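PDB 3TNL: shikimate dehydrogenase (NADP(+)) from Listeria monocytogenes, which probably catalyses the reversible NADPH-linked reduction of 3-dehydroshikimate to shikimate, a step of the chorismate pathway that leads to the aromatic amino acids. Local coordinates for residues Ala162-Leu175 / Asn193-Cys207. Sequence-based numbering, arbitrary orientation.
With NAD (nicotinamide-adenine-dinucleotide), chain H.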
ATOM      1  N   ALA B 162     -14.891  30.202   1.142  1.00 15.77           N
ATOM      2  CA  ALA B 162     -13.536  30.563   0.671  1.00 16.65           C
ATOM      3  C   ALA B 162     -12.453  29.613   1.152  1.00 16.64           C
ATOM      4  O   ALA B 162     -11.247  29.968   1.122  1.00 18.56           O
ATOM      5  CB  ALA B 162     -13.198  31.989   1.044  1.00 19.09           C
ATOM      6  N   GLY B 163     -12.870  28.421   1.584  1.00 17.40           N
ATOM      7  CA  GLY B 163     -11.965  27.367   1.955  1.00 17.04           C
ATOM      8  C   GLY B 163     -11.590  26.517   0.757  1.00 17.71           C
ATOM      9  O   GLY B 163     -11.688  26.947  -0.392  1.00 16.87           O
ATOM     10  N   GLY B 164     -11.201  25.277   1.017  1.00 18.72           N
ATOM     11  CA  GLY B 164     -10.736  24.415  -0.067  1.00 19.35           C
ATOM     12  C   GLY B 164     -11.778  24.130  -1.120  1.00 18.31           C
ATOM     13  O   GLY B 164     -11.515  24.264  -2.320  1.00 19.10           O
ATOM     14  N   ALA B 165     -12.968  23.724  -0.681  1.00 18.53           N
ATOM     15  CA  ALA B 165     -14.027  23.389  -1.606  1.00 16.55           C
ATOM     16  C   ALA B 165     -14.475  24.606  -2.415  1.00 17.37           C
ATOM     17  O   ALA B 165     -14.610  24.529  -3.645  1.00 17.27           O
ATOM     18  CB  ALA B 165     -15.236  22.780  -0.860  1.00 18.66           C
ATOM     19  N   ALA B 166     -14.704  25.730  -1.746  1.00 15.81           N
ATOM     20  CA  ALA B 166     -15.163  26.912  -2.447  1.00 14.95           C
ATOM     21  C   ALA B 166     -14.143  27.395  -3.441  1.00 15.95           C
ATOM     22  O   ALA B 166     -14.504  27.874  -4.528  1.00 16.00           O
ATOM     23  CB  ALA B 166     -15.495  28.049  -1.465  1.00 16.96           C
ATOM     24  N   THR B 167     -12.874  27.356  -3.051  1.00 16.51           N
ATOM     25  CA  THR B 167     -11.801  27.833  -3.934  1.00 16.14           C
ATOM     26  C   THR B 167     -11.733  27.009  -5.221  1.00 16.64           C
ATOM     27  O   THR B 167     -11.677  27.550  -6.337  1.00 18.28           O
ATOM     28  CB  THR B 167     -10.442  27.864  -3.217  1.00 16.68           C
ATOM     29  OG1 THR B 167     -10.534  28.705  -2.055  1.00 17.78           O
ATOM     30  CG2 THR B 167      -9.367  28.410  -4.159  1.00 19.26           C
ATOM     31  N   ALA B 168     -11.777  25.692  -5.076  1.00 16.39           N
ATOM     32  CA  ALA B 168     -11.731  24.805  -6.216  1.00 17.24           C
ATOM     33  C   ALA B 168     -12.957  24.959  -7.105  1.00 18.19           C
ATOM     34  O   ALA B 168     -12.832  24.974  -8.326  1.00 17.41           O
ATOM     35  CB  ALA B 168     -11.575  23.366  -5.752  1.00 17.74           C
ATOM     36  N   ILE B 169     -14.139  25.114  -6.503  1.00 17.42           N
ATOM     37  CA  ILE B 169     -15.354  25.284  -7.258  1.00 16.39           C
ATOM     38  C   ILE B 169     -15.340  26.602  -8.013  1.00 16.79           C
ATOM     39  O   ILE B 169     -15.690  26.654  -9.200  1.00 16.66           O
ATOM     40  CB  ILE B 169     -16.613  25.224  -6.327  1.00 15.73           C
ATOM     41  CG1 ILE B 169     -16.863  23.793  -5.874  1.00 16.41           C
ATOM     42  CG2 ILE B 169     -17.892  25.760  -7.049  1.00 17.77           C
ATOM     43  CD1 ILE B 169     -17.800  23.681  -4.666  1.00 19.27           C
ATOM     44  N   CYS B 170     -14.926  27.672  -7.338  1.00 15.84           N
ATOM     45  CA  CYS B 170     -14.914  28.992  -8.009  1.00 16.13           C
ATOM     46  C   CYS B 170     -13.964  29.025  -9.199  1.00 17.07           C
ATOM     47  O   CYS B 170     -14.349  29.485 -10.281  1.00 17.26           O
ATOM     48  CB  CYS B 170     -14.542  30.110  -7.059  1.00 15.64           C
ATOM     49  SG  CYS B 170     -15.784  30.539  -5.826  1.00 18.05           S
ATOM     50  N   ILE B 171     -12.734  28.545  -8.988  0.50 17.50           N
ATOM     51  CA  ILE B 171     -11.716  28.523 -10.038  0.50 18.37           C
ATOM     52  C   ILE B 171     -12.183  27.663 -11.181  0.50 17.94           C
ATOM     53  O   ILE B 171     -12.195  28.093 -12.332  0.50 17.87           O
ATOM     54  CB  ILE B 171     -10.370  27.977  -9.500  0.50 19.43           C
ATOM     55  CG1 ILE B 171      -9.768  28.969  -8.519  0.50 21.59           C
ATOM     56  CG2 ILE B 171      -9.369  27.733 -10.640  0.50 17.59           C
ATOM     57  CD1 ILE B 171      -9.420  30.292  -9.141  0.50 25.17           C
ATOM     58  N   GLN B 172     -12.610  26.455 -10.864  1.00 17.49           N
ATOM     59  CA  GLN B 172     -13.052  25.515 -11.935  1.00 17.37           C
ATOM     60  C   GLN B 172     -14.262  26.065 -12.717  1.00 18.84           C
ATOM     61  O   GLN B 172     -14.335  25.976 -13.947  1.00 18.79           O
ATOM     62  CB  GLN B 172     -13.380  24.102 -11.435  1.00 19.02           C
ATOM     63  CG  GLN B 172     -13.384  23.126 -12.579  1.00 18.89           C
ATOM     64  CD  GLN B 172     -11.985  22.948 -13.174  1.00 19.69           C
ATOM     65  OE1 GLN B 172     -11.055  22.559 -12.469  1.00 20.57           O
ATOM     66  NE2 GLN B 172     -11.835  23.246 -14.469  1.00 21.92           N
ATOM     67  N   ALA B 173     -15.203  26.661 -11.993  1.00 17.96           N
ATOM     68  CA  ALA B 173     -16.387  27.230 -12.629  1.00 16.63           C
ATOM     69  C   ALA B 173     -15.944  28.314 -13.616  1.00 17.01           C
ATOM     70  O   ALA B 173     -16.417  28.344 -14.747  1.00 18.22           O
ATOM     71  CB  ALA B 173     -17.338  27.811 -11.578  1.00 16.56           C
ATOM     72  N   ALA B 174     -15.007  29.175 -13.203  1.00 17.24           N
ATOM     73  CA  ALA B 174     -14.488  30.246 -14.076  1.00 17.61           C
ATOM     74  C   ALA B 174     -13.768  29.672 -15.302  1.00 19.47           C
ATOM     75  O   ALA B 174     -13.981  30.147 -16.432  1.00 19.55           O
ATOM     76  CB  ALA B 174     -13.561  31.140 -13.325  1.00 17.56           C
ATOM     77  N   LEU B 175     -12.914  28.674 -15.076  1.00 19.04           N
ATOM     78  CA  LEU B 175     -12.209  28.004 -16.190  1.00 18.43           C
ATOM     79  C   LEU B 175     -13.194  27.319 -17.136  1.00 19.34           C
ATOM     80  O   LEU B 175     -12.931  27.250 -18.341  1.00 21.15           O
ATOM     81  CB  LEU B 175     -11.199  26.972 -15.651  1.00 18.81           C
ATOM     82  CG  LEU B 175      -9.988  27.545 -14.919  1.00 17.82           C
ATOM     83  CD1 LEU B 175      -9.194  26.468 -14.247  1.00 19.24           C
ATOM     84  CD2 LEU B 175      -9.088  28.398 -15.865  1.00 21.84           C
ATOM     85  N   ASN B 193      -8.034  34.721   1.412  1.00 20.62           N
ATOM     86  CA  ASN B 193      -7.939  33.715   0.372  1.00 20.33           C
ATOM     87  C   ASN B 193      -8.983  34.005  -0.708  1.00 18.49           C
ATOM     88  O   ASN B 193      -8.736  33.860  -1.892  1.00 18.31           O
ATOM     89  CB  ASN B 193      -8.191  32.312   0.917  1.00 21.30           C
ATOM     90  CG  ASN B 193      -7.970  31.263  -0.133  1.00 23.48           C
ATOM     91  OD1 ASN B 193      -6.904  31.233  -0.778  1.00 26.43           O
ATOM     92  ND2 ASN B 193      -8.980  30.405  -0.350  1.00 25.44           N
ATOM     93  N   ALA B 194     -10.186  34.400  -0.290  1.00 19.12           N
ATOM     94  CA  ALA B 194     -11.219  34.732  -1.274  1.00 18.11           C
ATOM     95  C   ALA B 194     -10.764  35.936  -2.129  1.00 17.88           C
ATOM     96  O   ALA B 194     -11.054  35.993  -3.335  1.00 17.20           O
ATOM     97  CB  ALA B 194     -12.567  35.030  -0.591  1.00 19.27           C
ATOM     98  N   GLU B 195     -10.058  36.888  -1.510  1.00 18.94           N
ATOM     99  CA  GLU B 195      -9.552  38.070  -2.258  1.00 20.44           C
ATOM    100  C   GLU B 195      -8.559  37.577  -3.330  1.00 19.98           C
ATOM    101  O   GLU B 195      -8.572  38.047  -4.469  1.00 20.68           O
ATOM    102  CB  GLU B 195      -8.942  39.100  -1.324  1.00 22.10           C
ATOM    103  CG  GLU B 195      -9.956  39.819  -0.453  1.00 22.14           C
ATOM    104  CD  GLU B 195      -9.304  40.741   0.592  1.00 28.74           C
ATOM    105  OE1 GLU B 195      -8.357  40.302   1.263  1.00 30.29           O
ATOM    106  OE2 GLU B 195      -9.777  41.889   0.766  1.00 35.19           O
ATOM    107  N   LYS B 196      -7.717  36.618  -2.963  1.00 19.29           N
ATOM    108  CA  LYS B 196      -6.787  36.032  -3.936  1.00 19.93           C
ATOM    109  C   LYS B 196      -7.534  35.300  -5.066  1.00 19.68           C
ATOM    110  O   LYS B 196      -7.188  35.434  -6.248  1.00 20.84           O
ATOM    111  CB  LYS B 196      -5.783  35.097  -3.241  1.00 20.90           C
ATOM    112  CG  LYS B 196      -4.652  35.846  -2.512  1.00 28.17           C
ATOM    113  CD  LYS B 196      -3.469  34.912  -2.165  1.00 38.47           C
ATOM    114  CE  LYS B 196      -3.834  33.772  -1.225  1.00 42.07           C
ATOM    115  NZ  LYS B 196      -2.625  32.932  -0.888  1.00 44.01           N
ATOM    116  N   THR B 197      -8.599  34.565  -4.727  1.00 17.96           N
ATOM    117  CA  THR B 197      -9.387  33.873  -5.724  1.00 17.76           C
ATOM    118  C   THR B 197      -9.998  34.864  -6.736  1.00 17.24           C
ATOM    119  O   THR B 197      -9.998  34.608  -7.939  1.00 19.12           O
ATOM    120  CB  THR B 197     -10.445  33.054  -5.043  1.00 16.58           C
ATOM    121  OG1 THR B 197      -9.785  32.058  -4.239  1.00 17.87           O
ATOM    122  CG2 THR B 197     -11.404  32.395  -6.047  1.00 17.87           C
ATOM    123  N   VAL B 198     -10.539  35.962  -6.235  1.00 16.39           N
ATOM    124  CA  VAL B 198     -11.087  36.998  -7.101  1.00 17.85           C
ATOM    125  C   VAL B 198     -10.027  37.510  -8.086  1.00 18.92           C
ATOM    126  O   VAL B 198     -10.318  37.657  -9.269  1.00 19.74           O
ATOM    127  CB  VAL B 198     -11.662  38.160  -6.276  1.00 18.30           C
ATOM    128  CG1 VAL B 198     -11.958  39.387  -7.173  1.00 20.46           C
ATOM    129  CG2 VAL B 198     -12.941  37.680  -5.549  1.00 16.69           C
ATOM    130  N   GLU B 199      -8.822  37.811  -7.578  1.00 21.00           N
ATOM    131  CA  GLU B 199      -7.720  38.325  -8.391  1.00 23.63           C
ATOM    132  C   GLU B 199      -7.356  37.305  -9.474  1.00 22.60           C
ATOM    133  O   GLU B 199      -7.192  37.671 -10.641  1.00 23.00           O
ATOM    134  CB  GLU B 199      -6.548  38.654  -7.466  1.00 24.43           C
ATOM    135  CG  GLU B 199      -5.360  39.388  -8.030  1.00 34.92           C
ATOM    136  CD  GLU B 199      -4.309  39.656  -6.941  1.00 43.62           C
ATOM    137  OE1 GLU B 199      -3.314  40.353  -7.233  1.00 52.16           O
ATOM    138  OE2 GLU B 199      -4.484  39.172  -5.784  1.00 48.08           O
ATOM    139  N   LYS B 200      -7.246  36.036  -9.095  1.00 21.37           N
ATOM    140  CA  LYS B 200      -6.942  34.962 -10.056  1.00 22.08           C
ATOM    141  C   LYS B 200      -7.997  34.835 -11.148  1.00 22.50           C
ATOM    142  O   LYS B 200      -7.686  34.739 -12.339  1.00 22.39           O
ATOM    143  CB  LYS B 200      -6.848  33.612  -9.342  1.00 22.20           C
ATOM    144  CG  LYS B 200      -5.663  33.416  -8.431  1.00 20.71           C
ATOM    145  CD  LYS B 200      -5.808  32.110  -7.690  1.00 22.56           C
ATOM    146  CE  LYS B 200      -4.670  31.813  -6.736  1.00 25.40           C
ATOM    147  NZ  LYS B 200      -5.000  30.611  -5.909  1.00 23.70           N
ATOM    148  N   ILE B 201      -9.264  34.784 -10.764  1.00 21.02           N
ATOM    149  CA  ILE B 201     -10.299  34.659 -11.743  1.00 19.71           C
ATOM    150  C   ILE B 201     -10.334  35.847 -12.720  1.00 21.20           C
ATOM    151  O   ILE B 201     -10.438  35.662 -13.940  1.00 20.86           O
ATOM    152  CB  ILE B 201     -11.671  34.490 -11.046  1.00 20.06           C
ATOM    153  CG1 ILE B 201     -11.670  33.151 -10.300  1.00 20.62           C
ATOM    154  CG2 ILE B 201     -12.810  34.600 -12.066  1.00 21.03           C
ATOM    155  CD1 ILE B 201     -12.918  32.860  -9.416  1.00 19.10           C
ATOM    156  N   ASN B 202     -10.280  37.056 -12.188  1.00 20.59           N
ATOM    157  CA  ASN B 202     -10.376  38.261 -13.048  1.00 22.18           C
ATOM    158  C   ASN B 202      -9.163  38.464 -13.937  1.00 24.65           C
ATOM    159  O   ASN B 202      -9.282  39.047 -15.013  1.00 25.76           O
ATOM    160  CB  ASN B 202     -10.616  39.513 -12.205  1.00 22.40           C
ATOM    161  CG  ASN B 202     -12.009  39.554 -11.619  1.00 20.93           C
ATOM    162  OD1 ASN B 202     -12.936  38.967 -12.178  1.00 23.85           O
ATOM    163  ND2 ASN B 202     -12.164  40.248 -10.488  1.00 22.06           N
ATOM    164  N   SER B 203      -8.012  37.984 -13.493  1.00 25.24           N
ATOM    165  CA  SER B 203      -6.793  38.163 -14.299  1.00 27.14           C
ATOM    166  C   SER B 203      -6.525  37.007 -15.271  1.00 28.20           C
ATOM    167  O   SER B 203      -5.965  37.244 -16.361  1.00 28.46           O
ATOM    168  CB  SER B 203      -5.573  38.445 -13.411  1.00 28.23           C
ATOM    169  OG  SER B 203      -5.210  37.335 -12.613  1.00 33.72           O
ATOM    170  N   LYS B 204      -6.922  35.784 -14.921  1.00 26.81           N
ATOM    171  CA  LYS B 204      -6.632  34.594 -15.754  1.00 29.31           C
ATOM    172  C   LYS B 204      -7.796  34.016 -16.564  1.00 30.07           C
ATOM    173  O   LYS B 204      -7.597  33.100 -17.367  1.00 32.48           O
ATOM    174  CB  LYS B 204      -6.016  33.476 -14.894  1.00 30.27           C
ATOM    175  CG  LYS B 204      -4.766  33.878 -14.111  1.00 33.60           C
ATOM    176  CD  LYS B 204      -3.649  34.354 -15.027  1.00 40.42           C
ATOM    177  CE  LYS B 204      -2.373  34.701 -14.273  1.00 44.14           C
ATOM    178  NZ  LYS B 204      -2.524  35.883 -13.388  1.00 45.93           N
ATOM    179  N   THR B 205      -9.010  34.528 -16.369  1.00 28.80           N
ATOM    180  CA  THR B 205     -10.169  34.056 -17.122  1.00 27.30           C
ATOM    181  C   THR B 205     -10.982  35.274 -17.554  1.00 26.72           C
ATOM    182  O   THR B 205     -10.634  36.408 -17.202  1.00 25.53           O
ATOM    183  CB  THR B 205     -11.074  33.087 -16.277  1.00 27.57           C
ATOM    184  OG1 THR B 205     -11.907  33.838 -15.374  1.00 24.57           O
ATOM    185  CG2 THR B 205     -10.232  32.068 -15.492  1.00 27.71           C
ATOM    186  N   ASP B 206     -12.049  35.045 -18.317  1.00 27.71           N
ATOM    187  CA  ASP B 206     -12.966  36.116 -18.697  1.00 29.68           C
ATOM    188  C   ASP B 206     -14.169  36.195 -17.733  1.00 26.63           C
ATOM    189  O   ASP B 206     -15.108  36.958 -17.969  1.00 28.00           O
ATOM    190  CB  ASP B 206     -13.461  35.963 -20.133  1.00 31.76           C
ATOM    191  CG  ASP B 206     -12.406  36.363 -21.172  1.00 38.78           C
ATOM    192  OD1 ASP B 206     -11.511  37.203 -20.864  1.00 42.74           O
ATOM    193  OD2 ASP B 206     -12.508  35.860 -22.308  1.00 44.55           O
ATOM    194  N   CYS B 207     -14.130  35.414 -16.654  1.00 24.13           N
ATOM    195  CA  CYS B 207     -15.211  35.441 -15.647  1.00 22.00           C
ATOM    196  C   CYS B 207     -15.059  36.705 -14.787  1.00 21.71           C
ATOM    197  O   CYS B 207     -13.927  37.103 -14.479  1.00 25.53           O
ATOM    198  CB  CYS B 207     -15.100  34.206 -14.753  1.00 20.10           C
ATOM    199  SG  CYS B 207     -16.383  34.051 -13.497  1.00 20.03           S
TER
HETATM  200  PA  NAD H 292     -12.430  24.890   4.941  1.00 22.52           P
HETATM  201  O1A NAD H 292     -12.093  24.690   6.417  1.00 24.66           O
HETATM  202  O2A NAD H 292     -11.294  24.885   3.936  1.00 22.59           O
HETATM  203  O5B NAD H 292     -13.336  26.226   4.796  1.00 21.80           O
HETATM  204  C5B NAD H 292     -14.405  26.566   5.679  1.00 17.88           C
HETATM  205  C4B NAD H 292     -15.272  27.656   5.037  1.00 17.10           C
HETATM  206  O4B NAD H 292     -16.469  27.820   5.815  1.00 17.55           O
HETATM  207  C3B NAD H 292     -14.623  29.024   5.094  1.00 15.74           C
HETATM  208  O3B NAD H 292     -15.094  29.789   3.956  1.00 17.42           O
HETATM  209  C2B NAD H 292     -15.153  29.656   6.359  1.00 15.14           C
HETATM  210  O2B NAD H 292     -15.191  31.076   6.310  1.00 17.21           O
HETATM  211  C1B NAD H 292     -16.564  29.106   6.390  1.00 15.64           C
HETATM  212  N9A NAD H 292     -17.218  29.013   7.700  1.00 16.50           N
HETATM  213  C8A NAD H 292     -16.951  28.077   8.642  1.00 20.22           C
HETATM  214  N7A NAD H 292     -17.787  28.246   9.688  1.00 19.27           N
HETATM  215  C5A NAD H 292     -18.621  29.286   9.434  1.00 15.99           C
HETATM  216  C6A NAD H 292     -19.659  29.934  10.072  1.00 15.09           C
HETATM  217  N6A NAD H 292     -20.079  29.523  11.273  1.00 18.64           N
HETATM  218  N1A NAD H 292     -20.298  30.956   9.461  1.00 16.37           N
HETATM  219  C2A NAD H 292     -19.899  31.391   8.240  1.00 16.11           C
HETATM  220  N3A NAD H 292     -18.889  30.813   7.551  1.00 15.96           N
HETATM  221  C4A NAD H 292     -18.232  29.768   8.103  1.00 15.85           C
HETATM  222  O3  NAD H 292     -13.505  23.758   4.597  1.00 22.21           O
HETATM  223  PN  NAD H 292     -13.706  22.987   3.201  1.00 23.05           P
HETATM  224  O1N NAD H 292     -12.744  21.833   3.055  1.00 27.63           O
HETATM  225  O2N NAD H 292     -13.853  24.007   2.071  1.00 22.44           O
HETATM  226  O5D NAD H 292     -15.124  22.247   3.402  1.00 25.20           O
HETATM  227  C5D NAD H 292     -16.294  23.041   3.557  1.00 25.94           C
HETATM  228  C4D NAD H 292     -17.445  22.063   3.429  1.00 25.71           C
HETATM  229  O4D NAD H 292     -17.351  21.381   2.165  1.00 30.32           O
HETATM  230  C3D NAD H 292     -17.383  20.985   4.499  1.00 30.50           C
HETATM  231  O3D NAD H 292     -18.685  20.847   5.076  1.00 34.67           O
HETATM  232  C2D NAD H 292     -16.977  19.726   3.752  1.00 31.18           C
HETATM  233  O2D NAD H 292     -17.446  18.515   4.387  1.00 32.23           O
HETATM  234  C1D NAD H 292     -17.585  19.978   2.378  1.00 30.00           C
HETATM  235  N1N NAD H 292     -16.972  19.269   1.253  1.00 31.14           N
HETATM  236  C2N NAD H 292     -17.729  18.461   0.486  1.00 30.79           C
HETATM  237  C3N NAD H 292     -17.179  17.791  -0.602  1.00 28.23           C
HETATM  238  C7N NAD H 292     -17.996  16.892  -1.471  1.00 31.70           C
HETATM  239  O7N NAD H 292     -17.361  16.071  -2.133  1.00 33.03           O
HETATM  240  N7N NAD H 292     -19.338  17.031  -1.523  1.00 23.40           N
HETATM  241  C4N NAD H 292     -15.816  17.962  -0.891  1.00 30.95           C
HETATM  242  C5N NAD H 292     -15.055  18.805  -0.087  1.00 30.35           C
HETATM  243  C6N NAD H 292     -15.655  19.452   0.993  1.00 31.03           C
HETATM  244  O   HOH W   1     -11.521  31.343  -2.322  1.00 17.76           O
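Ile-201 meets Cys-170 and Ala-174 at the apolar centre where two neighbouring helices of a Rossmann fold run side by side, their axes 10.1 Å apart and only 11° from parallel. The branches of Ile-201 divide the work: CG2 rests on Ala-174 CB at 3.8 Å, CG1 meets CD1 of Ile-171 in one of its two conformers, and CD1 lies against Cys-170 CB. A chi1 of -66° sets CG2 toward Ala-174, and the extended chi2 carries CD1 on to Cys-170. Strand 180-185, between the two helices in the chain, adds Ile-183 against Cys-170 and Ile-181 against Ala-173 and Cys-207. Toward the C-terminal ends, Ala-174 CB also packs on Cys-207 CB at 3.7 Å; Thr-205 OG1 donates to Ile-201 O and accepts from the Cys-207 backbone N-H, an ST turn. At the other end, Ala-162 CB touches Ala-194 CB at 3.5 Å, and the backbone around it forms the dinucleotide-binding turn: the amides of Gly-164 and Ala-165 each bond one phosphate of NAD, and Ala-162 N hydrogen-bonds O3B of the adenosine ribose. The polar edge centres on Asn-193, whose CG stands anti to the backbone N (chi1 -175°), bringing the amide to the glycine-rich loop. ND2 of Asn-193 donates to Ala-162 O at 2.7 Å, with that oxygen nearly in the amide plane, and more weakly to Thr-167 OG1. Thr-167 OG1 donates in turn to Gly-163 O from the face opposite Thr-167 N, and accepts a hydrogen bond from a water 2.8 Å away, which is also hydrogen-bonded to Thr-197 OG1.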